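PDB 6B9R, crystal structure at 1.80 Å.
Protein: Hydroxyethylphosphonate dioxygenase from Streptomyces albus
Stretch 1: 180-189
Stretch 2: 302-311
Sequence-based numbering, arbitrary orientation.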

# COMPACT_ATOMS: atom_id res chain seq x y z
N ASP A 180 -14.76 23.59 15.67
CA ASP A 180 -13.43 23.10 16.00
C ASP A 180 -13.27 21.66 15.49
O ASP A 180 -14.24 20.98 15.14
CB ASP A 180 -13.19 23.15 17.51
CG ASP A 180 -13.24 24.56 18.05
OD1 ASP A 180 -12.94 25.49 17.29
OD2 ASP A 180 -13.55 24.73 19.25
N SER A 181 -12.02 21.21 15.45
CA SER A 181 -11.74 19.87 14.95
C SER A 181 -10.37 19.42 15.44
O SER A 181 -9.52 20.23 15.81
CB SER A 181 -11.83 19.82 13.43
OG SER A 181 -10.87 20.68 12.83
N VAL A 182 -10.15 18.11 15.40
CA VAL A 182 -8.88 17.55 15.84
C VAL A 182 -8.59 16.32 14.99
O VAL A 182 -9.51 15.65 14.52
CB VAL A 182 -8.90 17.21 17.34
CG1 VAL A 182 -10.01 16.22 17.64
CG2 VAL A 182 -7.53 16.70 17.83
N TRP A 183 -7.31 16.08 14.76
CA TRP A 183 -6.83 14.90 14.04
C TRP A 183 -5.88 14.16 14.97
O TRP A 183 -5.05 14.78 15.64
CB TRP A 183 -6.12 15.31 12.73
CG TRP A 183 -5.65 14.15 11.87
CD1 TRP A 183 -6.31 13.58 10.81
CD2 TRP A 183 -4.40 13.46 11.98
NE1 TRP A 183 -5.55 12.57 10.26
CE2 TRP A 183 -4.37 12.47 10.97
CE3 TRP A 183 -3.30 13.58 12.84
CZ2 TRP A 183 -3.29 11.62 10.80
CZ3 TRP A 183 -2.23 12.72 12.67
CH2 TRP A 183 -2.23 11.76 11.66
N GLY A 184 -5.99 12.83 15.03
CA GLY A 184 -5.33 12.08 16.08
C GLY A 184 -4.77 10.76 15.57
O GLY A 184 -5.31 10.13 14.66
N LEU A 185 -3.69 10.32 16.22
CA LEU A 185 -2.88 9.18 15.82
C LEU A 185 -3.48 7.88 16.33
O LEU A 185 -4.28 7.88 17.27
CB LEU A 185 -1.46 9.34 16.34
CG LEU A 185 -0.63 10.40 15.62
CD1 LEU A 185 0.71 10.60 16.33
CD2 LEU A 185 -0.43 10.01 14.16
N PRO A 186 -3.09 6.75 15.73
CA PRO A 186 -3.56 5.45 16.21
C PRO A 186 -3.25 5.22 17.69
O PRO A 186 -2.20 5.62 18.19
CB PRO A 186 -2.78 4.46 15.33
CG PRO A 186 -2.52 5.19 14.07
CD PRO A 186 -2.27 6.63 14.51
N PHE A 187 -4.19 4.58 18.38
CA PHE A 187 -4.06 4.10 19.76
C PHE A 187 -3.86 5.22 20.78
O PHE A 187 -3.46 4.96 21.92
CB PHE A 187 -2.94 3.06 19.87
CG PHE A 187 -3.22 1.81 19.10
CD1 PHE A 187 -4.24 0.96 19.49
CD2 PHE A 187 -2.48 1.50 17.97
CE1 PHE A 187 -4.51 -0.19 18.79
CE2 PHE A 187 -2.74 0.34 17.27
CZ PHE A 187 -3.77 -0.50 17.67
N ALA A 188 -4.15 6.46 20.42
CA ALA A 188 -4.13 7.54 21.39
C ALA A 188 -5.44 7.53 22.19
O ALA A 188 -6.51 7.72 21.60
CB ALA A 188 -3.94 8.88 20.70
N PRO A 189 -5.40 7.31 23.50
CA PRO A 189 -6.66 7.23 24.27
C PRO A 189 -7.32 8.59 24.37
O PRO A 189 -6.65 9.62 24.47
CB PRO A 189 -6.21 6.73 25.65
CG PRO A 189 -4.80 6.20 25.45
CD PRO A 189 -4.22 7.02 24.33
N THR A 302 2.71 17.62 12.64
CA THR A 302 2.37 18.80 13.42
C THR A 302 1.68 18.44 14.73
O THR A 302 1.24 19.35 15.46
CB THR A 302 1.48 19.77 12.62
OG1 THR A 302 0.22 19.15 12.31
CG2 THR A 302 2.17 20.19 11.32
N THR A 303 1.59 17.15 15.04
CA THR A 303 0.93 16.70 16.25
C THR A 303 1.74 17.05 17.49
O THR A 303 2.98 17.17 17.45
CB THR A 303 0.67 15.18 16.23
OG1 THR A 303 1.87 14.48 15.86
CG2 THR A 303 -0.46 14.81 15.26
N GLU A 304 1.03 17.20 18.60
CA GLU A 304 1.59 17.37 19.93
C GLU A 304 0.68 16.60 20.87
O GLU A 304 -0.55 16.74 20.80
CB GLU A 304 1.69 18.85 20.32
CG GLU A 304 2.15 19.12 21.77
CD GLU A 304 3.41 18.37 22.16
OE1 GLU A 304 4.26 18.10 21.28
OE2 GLU A 304 3.56 18.04 23.36
N ALA A 305 1.26 15.74 21.71
CA ALA A 305 0.48 14.78 22.48
C ALA A 305 -0.42 13.96 21.56
O ALA A 305 -1.57 13.65 21.88
CB ALA A 305 -0.32 15.47 23.59
N ASP A 306 0.10 13.64 20.37
CA ASP A 306 -0.48 12.72 19.39
C ASP A 306 -1.77 13.21 18.75
O ASP A 306 -2.48 12.42 18.10
CB ASP A 306 -0.72 11.33 20.01
CG ASP A 306 0.56 10.70 20.51
OD1 ASP A 306 1.61 10.92 19.87
OD2 ASP A 306 0.51 10.02 21.56
N VAL A 307 -2.10 14.50 18.90
CA VAL A 307 -3.26 15.11 18.25
C VAL A 307 -2.83 16.43 17.63
O VAL A 307 -1.84 17.05 18.04
CB VAL A 307 -4.44 15.34 19.23
CG1 VAL A 307 -4.88 14.03 19.85
CG2 VAL A 307 -4.06 16.33 20.32
N ARG A 308 -3.59 16.88 16.63
CA ARG A 308 -3.44 18.22 16.06
C ARG A 308 -4.81 18.89 16.09
O ARG A 308 -5.72 18.49 15.36
CB ARG A 308 -2.86 18.17 14.64
CG ARG A 308 -2.92 19.49 13.82
CD ARG A 308 -2.68 20.77 14.63
NE ARG A 308 -1.50 20.72 15.48
CZ ARG A 308 -1.30 21.51 16.52
NH1 ARG A 308 -2.21 22.42 16.86
NH2 ARG A 308 -0.20 21.39 17.24
N ILE A 309 -4.94 19.93 16.91
CA ILE A 309 -6.21 20.62 17.10
C ILE A 309 -6.26 21.83 16.17
O ILE A 309 -5.33 22.64 16.14
CB ILE A 309 -6.37 21.05 18.56
CG1 ILE A 309 -6.37 19.82 19.48
CG2 ILE A 309 -7.65 21.84 18.73
CD1 ILE A 309 -6.21 20.16 20.96
N GLN A 310 -7.37 21.97 15.43
CA GLN A 310 -7.59 23.14 14.59
C GLN A 310 -8.74 23.97 15.15
O GLN A 310 -9.91 23.57 15.04
CB GLN A 310 -7.91 22.74 13.14
CG GLN A 310 -8.17 23.94 12.21
CD GLN A 310 -6.99 24.90 12.19
OE1 GLN A 310 -5.88 24.51 11.83
NE2 GLN A 310 -7.22 26.14 12.61
N PRO A 311 -8.47 25.12 15.77
CA PRO A 311 -9.57 26.02 16.14
C PRO A 311 -10.28 26.47 14.87
O PRO A 311 -9.65 26.83 13.88
CB PRO A 311 -8.86 27.19 16.84
CG PRO A 311 -7.48 26.67 17.19
CD PRO A 311 -7.15 25.67 16.11
O HOH W 1 -11.55 23.21 12.79

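The contact is a two-stranded antiparallel ladder, 181-184 against 307-310, joining segments more than a hundred residues apart and extended by side chains before the pairing begins. Thr303 opens it: its CG2 lies 3.8 Å from Trp183 CZ3, near the plane of the indole, so the methyl meets the ring at its edge.

From Glu304 to Val307 the chain makes a type I' turn. Glu304 N donates to Val307 O (2.9 Å), while the return bond, Val307 N to Glu304 O at 3.3 Å, is weak. Within the turn, Asp306 has positive phi and gives its backbone O to Leu185 N (3.1 Å), carrying the ladder one bond beyond the strands. Its side chain adds packing: CB sits 4.1 Å from Ala188 CB, brought within range by the type II turn from Leu185 to Ala188.

Val307 pairs with Gly184 without hydrogen bonds, and their CA atoms approach to 4.3 Å. An ideal CB on Gly184 would have room, so crowding from this strand does not explain the glycine. Val307 CB instead packs diagonally on Val182 CG2 at 3.7 Å.

Arg308 forms the tightest rung: its N donates to Trp183 O (2.7 Å), and its O accepts from Trp183 N (2.9 Å). The guanidinium leads away from stretch 1 and stays within its own stretch, with NE and NH2 both donating to Thr302 O and NH1 to Ile309 O.

Ile309 returns to the valine face, its CG1 3.7 Å from Val182 CG2, so one methyl touches two neighbours. Gln310 closes the strand pairing: its N donates to Ser181 O (2.8 Å), and its O accepts from Ser181 N (3.2 Å). A water reinforces this end, accepting from Ser181 OG (2.6 Å) and donating to Gln310 O (2.8 Å). At Pro311, which has no amide hydrogen to donate, contact dwindles to Asp180 OD1 against Pro311 CA at 3.6 Å.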